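Local coordinates for lysine-sensitive aspartokinase 3 (Escherichia coli, PDB 2J0W), which catalyses the ATP-dependent phosphorylation of L-aspartate to 4-phospho-L-aspartate, the first step of lysine biosynthesis, and is subject to allosteric feedback inhibition by lysine, at residues A[57-60]-A[61-64]; A[63-66]-A[67-70]; A[241-244]-A[245-249]; A[248-251]-A[252-256]. All coordinates share one frame; numbering follows the deposited sequence.

Overall arrangement
The four contacts form two pairs, each on one continuous run of chain. Contacts 1 and 2 succeed one another on helix 57-75, share Lys63 and Leu64, and have centres about 9 Å apart. Contacts 3 and 4 lead from strand 239-244, in the large mixed sheet, through helix 245-253 to its C-terminal end; their centres too are about 9 Å apart, and Ile243 CD1 packs on Met251 SD at 4.1 Å. Centres of different pairs lie about 33 to 43 Å apart, without touching. All four belong to the amino acid kinase domain. The first pair lies at the surface, the Ile70 side chain about 12 Å from the bound aspartate, whereas the second reaches the ADP pocket and the regulatory ACT strands.

Contact 1 of 4, residues A[57-60]-A[61-64]; sequences PGER and FEKL
Glu59 and Lys63 run side by side, one helical turn apart, and their charged ends make a long, weak salt bridge, with Glu59 OE2 4.0 Å from Lys63 NZ. The acid gets there with CG opposite its backbone N (chi1 -171°) and an extended chain, while the lysine bends at chi2 (-71°) to run alongside. Its CE methylene, 3.8 Å from Glu59 OE2, touches the carboxylate as closely as the amine does.

The tight part lies at the backbone. Glu59 O takes the N-H of Lys63 in a nearly straight bond (166°), and Lys63 CG is pressed against the same oxygen at 3.1 Å. One residue on, Leu64 CG sits 3.3 Å from Arg60 O, which also accepts Leu64 N. The solvent side is looser: Phe61 touches the preceding turn through CB, 3.4 Å from Pro57 O, while its ring leads away, and Glu62 OE2 stays 6.0 Å from Glu59 OE2. Putting an alanine at Lys63 would probably leave the Glu59 carboxylate without its counter-charge and freer to swing.

Arg60 turns its NE to Leu55 O, just before the helix. Lys63 and Leu64 rest on Leu51 of helix 44-51, and Leu64 also meets Ile95 and Thr96 of helix 82-102, so the first two turns of helix 57-75 pack against both neighbours.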
# COMPACT_ATOMS: atom_id res chain seq x y z
N PRO A 57 7.53 28.58 -38.09
CA PRO A 57 6.87 28.76 -39.39
C PRO A 57 6.83 27.53 -40.31
O PRO A 57 5.77 27.17 -40.86
CB PRO A 57 7.67 29.91 -40.00
CG PRO A 57 7.85 30.79 -38.82
CD PRO A 57 8.33 29.77 -37.77
N GLY A 58 7.99 26.89 -40.47
CA GLY A 58 8.12 25.72 -41.32
C GLY A 58 7.27 24.57 -40.85
O GLY A 58 6.21 24.30 -41.41
N GLU A 59 7.74 23.88 -39.82
CA GLU A 59 7.03 22.74 -39.26
C GLU A 59 5.56 23.07 -39.02
O GLU A 59 4.70 22.21 -39.20
CB GLU A 59 7.68 22.34 -37.94
CG GLU A 59 7.17 21.04 -37.39
CD GLU A 59 7.98 20.58 -36.20
OE1 GLU A 59 9.07 21.15 -35.97
OE2 GLU A 59 7.53 19.65 -35.51
N ARG A 60 5.28 24.30 -38.62
CA ARG A 60 3.91 24.71 -38.37
C ARG A 60 3.11 24.53 -39.65
O ARG A 60 2.06 23.90 -39.66
CB ARG A 60 3.85 26.17 -37.92
CG ARG A 60 2.55 26.57 -37.24
CD ARG A 60 2.39 28.07 -37.14
NE ARG A 60 3.49 28.70 -36.41
CZ ARG A 60 3.93 29.94 -36.66
NH1 ARG A 60 3.36 30.66 -37.62
NH2 ARG A 60 4.93 30.45 -35.96
N PHE A 61 3.63 25.09 -40.75
CA PHE A 61 2.94 24.99 -42.04
C PHE A 61 2.73 23.56 -42.52
O PHE A 61 1.72 23.25 -43.15
CB PHE A 61 3.70 25.76 -43.11
CG PHE A 61 3.03 25.73 -44.46
CD1 PHE A 61 1.73 26.22 -44.61
CD2 PHE A 61 3.69 25.23 -45.58
CE1 PHE A 61 1.09 26.20 -45.86
CE2 PHE A 61 3.06 25.20 -46.83
CZ PHE A 61 1.77 25.70 -46.97
N GLU A 62 3.68 22.68 -42.22
CA GLU A 62 3.54 21.29 -42.62
C GLU A 62 2.33 20.72 -41.88
O GLU A 62 1.47 20.07 -42.49
CB GLU A 62 4.79 20.50 -42.25
CG GLU A 62 6.08 21.13 -42.73
CD GLU A 62 7.30 20.39 -42.21
OE1 GLU A 62 8.43 20.85 -42.47
OE2 GLU A 62 7.12 19.36 -41.53
N LYS A 63 2.26 20.96 -40.57
CA LYS A 63 1.16 20.44 -39.78
C LYS A 63 -0.20 20.95 -40.26
O LYS A 63 -1.15 20.18 -40.38
CB LYS A 63 1.33 20.81 -38.31
CG LYS A 63 2.65 20.43 -37.72
CD LYS A 63 2.84 18.94 -37.54
CE LYS A 63 4.05 18.73 -36.62
NZ LYS A 63 4.45 17.32 -36.45
N LEU A 64 -0.28 22.25 -40.53
CA LEU A 64 -1.54 22.83 -40.98
C LEU A 64 -1.95 22.22 -42.30
O LEU A 64 -3.14 22.09 -42.60
CB LEU A 64 -1.42 24.34 -41.10
CG LEU A 64 -1.07 25.04 -39.78
CD1 LEU A 64 -0.70 26.49 -40.03
CD2 LEU A 64 -2.24 24.95 -38.81

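Contact 2 of 4, residues A[63-66]-A[67-70]; sequences KLDA and IRNI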
# COMPACT_ATOMS: atom_id res chain seq x y z
N LYS A 63 2.26 20.96 -40.57
CA LYS A 63 1.16 20.44 -39.78
C LYS A 63 -0.20 20.95 -40.26
O LYS A 63 -1.15 20.18 -40.38
CB LYS A 63 1.33 20.81 -38.31
CG LYS A 63 2.65 20.43 -37.72
CD LYS A 63 2.84 18.94 -37.54
CE LYS A 63 4.05 18.73 -36.62
NZ LYS A 63 4.45 17.32 -36.45
N LEU A 64 -0.28 22.25 -40.53
CA LEU A 64 -1.54 22.83 -40.98
C LEU A 64 -1.95 22.22 -42.30
O LEU A 64 -3.14 22.09 -42.60
CB LEU A 64 -1.42 24.34 -41.10
CG LEU A 64 -1.07 25.04 -39.78
CD1 LEU A 64 -0.70 26.49 -40.03
CD2 LEU A 64 -2.24 24.95 -38.81
N ASP A 65 -0.98 21.82 -43.11
CA ASP A 65 -1.32 21.24 -44.39
C ASP A 65 -1.75 19.79 -44.24
O ASP A 65 -2.68 19.32 -44.91
CB ASP A 65 -0.15 21.33 -45.36
CG ASP A 65 -0.35 22.42 -46.40
OD1 ASP A 65 -1.48 22.53 -46.94
OD2 ASP A 65 0.62 23.16 -46.67
N ALA A 66 -1.07 19.08 -43.35
CA ALA A 66 -1.45 17.69 -43.12
C ALA A 66 -2.89 17.74 -42.58
O ALA A 66 -3.71 16.88 -42.87
CB ALA A 66 -0.48 17.04 -42.11
N ILE A 67 -3.20 18.78 -41.81
CA ILE A 67 -4.55 18.91 -41.27
C ILE A 67 -5.54 19.24 -42.39
O ILE A 67 -6.61 18.63 -42.47
CB ILE A 67 -4.61 20.00 -40.17
CG1 ILE A 67 -3.89 19.47 -38.92
CG2 ILE A 67 -6.06 20.38 -39.87
CD1 ILE A 67 -3.90 20.44 -37.77
N ARG A 68 -5.20 20.20 -43.25
CA ARG A 68 -6.11 20.54 -44.35
C ARG A 68 -6.29 19.37 -45.33
O ARG A 68 -7.40 19.14 -45.82
CB ARG A 68 -5.61 21.77 -45.13
CG ARG A 68 -6.28 21.89 -46.50
CD ARG A 68 -5.80 23.07 -47.31
NE ARG A 68 -6.59 24.27 -47.05
CZ ARG A 68 -6.37 25.11 -46.04
NH1 ARG A 68 -5.37 24.88 -45.19
NH2 ARG A 68 -7.14 26.17 -45.87
N ASN A 69 -5.22 18.65 -45.63
CA ASN A 69 -5.36 17.53 -46.56
C ASN A 69 -6.46 16.58 -46.07
O ASN A 69 -7.49 16.44 -46.72
CB ASN A 69 -4.04 16.78 -46.71
CG ASN A 69 -3.00 17.55 -47.53
OD1 ASN A 69 -1.83 17.18 -47.56
ND2 ASN A 69 -3.43 18.62 -48.20
N ILE A 70 -6.23 15.96 -44.92
CA ILE A 70 -7.18 15.02 -44.33
C ILE A 70 -8.65 15.45 -44.45
O ILE A 70 -9.53 14.63 -44.73
CB ILE A 70 -6.84 14.75 -42.83
CG1 ILE A 70 -5.58 13.88 -42.75
CG2 ILE A 70 -8.00 14.07 -42.12
CD1 ILE A 70 -5.03 13.75 -41.35
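Ile67 and Ile70 share one first torsion (chi1 -71° and -73°), which sets CG1 beside the backbone N and lays it back over the preceding turn, against Lys63 and Ala66 respectively. The motif is the plain i to i+4 ladder of an alpha helix, here the middle of helix 57-75 in the amino acid kinase domain. Ile67 CG1 comes within 3.2 Å of Lys63 O, the carbonyl oxygen that also accepts Ile67 N at 2.9 Å. The isoleucine thus covers the very group that bonds its own amide.

Asn69 folds back in the same manner: its CG is 3.2 Å from Asp65 O. The carboxamide nitrogen ND2 is also near that oxygen, but the angle is too poor for a bond. The link is made by the main chain instead, where Asn69 N meets Asp65 O at 2.7 Å with an N-H...O angle of 167°.

Arg68 behaves differently. Its CG lies opposite the backbone N, and a bend at chi3 then carries the guanidinium off this helix to a salt bridge between NH2 and Glu89. Asp65 does not pair with it, since OD1 remains 4.9 Å from Arg68 NH1. Toward the fold, Ile67 packs on Leu48 of helix 44-51 and Leu92 of helix 82-102, and Ile70 touches Ser41. The last rung is the longest: Ile70 N reaches Ala66 O at 3.4 Å, a weak bond, and Ile70 CG1 lies 3.5 Å from the same oxygen.

Contact 3 of 4, residues A[241-244]-A[245-249]; sequences DEIA and FAEAA
Between Ala244 and Phe245 the chain passes directly from strand to helix, the axes of 242-244 and 245-249 standing at 92° with a closest approach of 5.7 Å. Ala244 is the N-cap, and its O receives Ala248 N at 3.0 Å in an almost straight bond (173°), closing the first helical turn.

Glu247, in the third position of the helix, folds back over the strand end. Its OE1 accepts the N-H of Ala244 at 3.3 Å, met from above the carboxylate plane, 53° out of it. The other carboxylate oxygen, OE2, forms a salt bridge with Arg300, so both oxygens of this buried acid have partners. A negative group at this end would probably be stabilised by the helix N-terminus as well as by the arginine.

Ile243 slants across the glutamate chain. With CG1 opposite the backbone N, its CD1 reaches Glu247 CB at 3.2 Å and its CG1 lies 3.4 Å from Glu247 CD, a tight fit of methyl and methylene against the acid. Its other branch, CG2, touches Ala248 CB at 4.1 Å. Phe245 heads away to pack on Val289 of strand 287-290 and on Ala267 and Val268 of helix 264-270.

Glu247 bonding back to the N-cap amide is one half of a capping box; the alanine at the N-cap has no polar side chain to supply the reciprocal half. In this amino acid kinase domain the cap starts the helix leading into the ADP pocket.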
# COMPACT_ATOMS: atom_id res chain seq x y z
N ASP A 241 -16.20 -12.36 -25.40
CA ASP A 241 -17.58 -12.07 -25.78
C ASP A 241 -18.42 -11.29 -24.77
O ASP A 241 -19.28 -10.50 -25.15
CB ASP A 241 -18.30 -13.36 -26.18
CG ASP A 241 -17.62 -14.07 -27.34
OD1 ASP A 241 -17.39 -13.42 -28.38
OD2 ASP A 241 -17.32 -15.28 -27.20
N GLU A 242 -18.21 -11.52 -23.48
CA GLU A 242 -19.00 -10.79 -22.49
C GLU A 242 -18.25 -10.67 -21.17
O GLU A 242 -17.60 -11.61 -20.73
CB GLU A 242 -20.35 -11.48 -22.27
CG GLU A 242 -21.34 -10.66 -21.45
CD GLU A 242 -22.65 -11.38 -21.20
OE1 GLU A 242 -22.63 -12.47 -20.60
OE2 GLU A 242 -23.71 -10.85 -21.61
N ILE A 243 -18.35 -9.49 -20.54
CA ILE A 243 -17.68 -9.21 -19.26
C ILE A 243 -18.50 -8.22 -18.44
O ILE A 243 -19.43 -7.60 -18.96
CB ILE A 243 -16.29 -8.58 -19.49
CG1 ILE A 243 -15.53 -8.54 -18.16
CG2 ILE A 243 -16.44 -7.17 -20.04
CD1 ILE A 243 -14.10 -8.12 -18.28
N ALA A 244 -18.14 -8.07 -17.16
CA ALA A 244 -18.85 -7.17 -16.24
C ALA A 244 -18.09 -5.88 -15.92
O ALA A 244 -16.85 -5.82 -16.03
CB ALA A 244 -19.18 -7.89 -14.93
N PHE A 245 -18.86 -4.87 -15.52
CA PHE A 245 -18.36 -3.54 -15.18
C PHE A 245 -17.03 -3.45 -14.43
O PHE A 245 -16.03 -3.00 -15.00
CB PHE A 245 -19.43 -2.77 -14.41
CG PHE A 245 -20.59 -2.34 -15.26
CD1 PHE A 245 -20.39 -1.95 -16.58
CD2 PHE A 245 -21.87 -2.27 -14.72
CE1 PHE A 245 -21.43 -1.51 -17.36
CE2 PHE A 245 -22.94 -1.82 -15.49
CZ PHE A 245 -22.72 -1.43 -16.81
N ALA A 246 -17.01 -3.88 -13.18
CA ALA A 246 -15.78 -3.78 -12.41
C ALA A 246 -14.62 -4.51 -13.08
O ALA A 246 -13.49 -4.02 -13.05
CB ALA A 246 -15.99 -4.30 -10.99
N GLU A 247 -14.89 -5.65 -13.69
CA GLU A 247 -13.81 -6.36 -14.36
C GLU A 247 -13.14 -5.45 -15.36
O GLU A 247 -11.95 -5.18 -15.28
CB GLU A 247 -14.34 -7.59 -15.10
CG GLU A 247 -14.47 -8.82 -14.27
CD GLU A 247 -15.14 -9.93 -15.03
OE1 GLU A 247 -16.38 -9.92 -15.11
OE2 GLU A 247 -14.42 -10.79 -15.56
N ALA A 248 -13.93 -5.00 -16.32
CA ALA A 248 -13.47 -4.12 -17.39
C ALA A 248 -13.02 -2.78 -16.87
O ALA A 248 -12.01 -2.24 -17.32
CB ALA A 248 -14.60 -3.93 -18.38
N ALA A 249 -13.79 -2.24 -15.92
CA ALA A 249 -13.48 -0.96 -15.31
C ALA A 249 -12.02 -0.97 -14.92
O ALA A 249 -11.28 -0.03 -15.20
CB ALA A 249 -14.34 -0.77 -14.08

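Contact 4 of 4, residues A[248-251]-A[252-256]; sequences AAEM and ATFGA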
# COMPACT_ATOMS: atom_id res chain seq x y z
N ALA A 248 -13.93 -5.00 -16.32
CA ALA A 248 -13.47 -4.12 -17.39
C ALA A 248 -13.02 -2.78 -16.87
O ALA A 248 -12.01 -2.24 -17.32
CB ALA A 248 -14.60 -3.93 -18.38
N ALA A 249 -13.79 -2.24 -15.92
CA ALA A 249 -13.48 -0.96 -15.31
C ALA A 249 -12.02 -0.97 -14.92
O ALA A 249 -11.28 -0.03 -15.20
CB ALA A 249 -14.34 -0.77 -14.08
N GLU A 250 -11.61 -2.07 -14.29
CA GLU A 250 -10.23 -2.22 -13.85
C GLU A 250 -9.27 -2.49 -15.01
O GLU A 250 -8.09 -2.15 -14.92
CB GLU A 250 -10.13 -3.32 -12.79
CG GLU A 250 -10.42 -2.82 -11.37
CD GLU A 250 -10.10 -3.84 -10.28
OE1 GLU A 250 -9.12 -4.60 -10.44
OE2 GLU A 250 -10.82 -3.88 -9.25
N MET A 251 -9.79 -3.08 -16.09
CA MET A 251 -8.97 -3.35 -17.27
C MET A 251 -8.58 -2.02 -17.88
O MET A 251 -7.41 -1.78 -18.20
CB MET A 251 -9.74 -4.15 -18.33
CG MET A 251 -9.85 -5.64 -18.05
SD MET A 251 -10.46 -6.53 -19.49
CE MET A 251 -8.94 -6.59 -20.53
N ALA A 252 -9.57 -1.14 -18.04
CA ALA A 252 -9.31 0.16 -18.62
C ALA A 252 -8.33 0.91 -17.73
O ALA A 252 -7.30 1.39 -18.19
CB ALA A 252 -10.61 0.95 -18.76
N THR A 253 -8.66 0.97 -16.44
CA THR A 253 -7.83 1.68 -15.49
C THR A 253 -6.37 1.27 -15.50
O THR A 253 -5.49 2.11 -15.30
CB THR A 253 -8.37 1.50 -14.06
OG1 THR A 253 -9.72 1.99 -14.00
CG2 THR A 253 -7.52 2.28 -13.07
N PHE A 254 -6.10 -0.00 -15.75
CA PHE A 254 -4.72 -0.47 -15.75
C PHE A 254 -4.06 -0.59 -17.10
O PHE A 254 -2.97 -1.16 -17.21
CB PHE A 254 -4.61 -1.78 -14.98
CG PHE A 254 -4.98 -1.65 -13.53
CD1 PHE A 254 -5.93 -2.50 -12.96
CD2 PHE A 254 -4.42 -0.66 -12.74
CE1 PHE A 254 -6.31 -2.35 -11.62
CE2 PHE A 254 -4.79 -0.50 -11.40
CZ PHE A 254 -5.74 -1.35 -10.85
N GLY A 255 -4.68 -0.07 -18.15
CA GLY A 255 -4.04 -0.15 -19.45
C GLY A 255 -4.87 -0.55 -20.64
O GLY A 255 -4.36 -0.50 -21.76
N ALA A 256 -6.13 -0.94 -20.44
CA ALA A 256 -6.99 -1.34 -21.55
C ALA A 256 -7.46 -0.12 -22.35
O ALA A 256 -8.64 0.27 -22.30
CB ALA A 256 -8.18 -2.12 -21.03
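Ala249 O accepts two bonds from Thr253, from OG1 at 2.8 Å and from N at 3.1 Å, the donors arriving from opposite faces of the carbonyl plane. Thr253 can do this because chi1 (-59°) sets OG1 beside its own backbone N. A valine in its place would probably leave Ala249 O with the backbone amide as its one remaining donor here, the second grip on that carbonyl being lost.

The helix then ends in a Schellman motif. Ala256 N reaches back to Met251 O at 2.7 Å, and inside that turn Gly255 N bonds Ala252 O at 3.0 Å. Gly255 has phi 136°, where a side chain would jam against the preceding carbonyl. The apolar clasp of the motif is Met251 CB on Ala256 CB, 3.7 Å apart.

Farther out, Glu250 lies alongside Phe254 with carboxylate and ring planes 82° apart, OE1 at the ring edge in plane, 3.8 Å from CE1. OE1 is bonded to Asn426 and OE2 to Ser423. Phe254 also packs on Ser345 of the second subunit.

The helix end is thus closed by its own main chain, while Met251 touches ADP and Thr253 touches Asp340 of the lysine site, so nucleotide and regulatory surfaces meet at one short, capped segment.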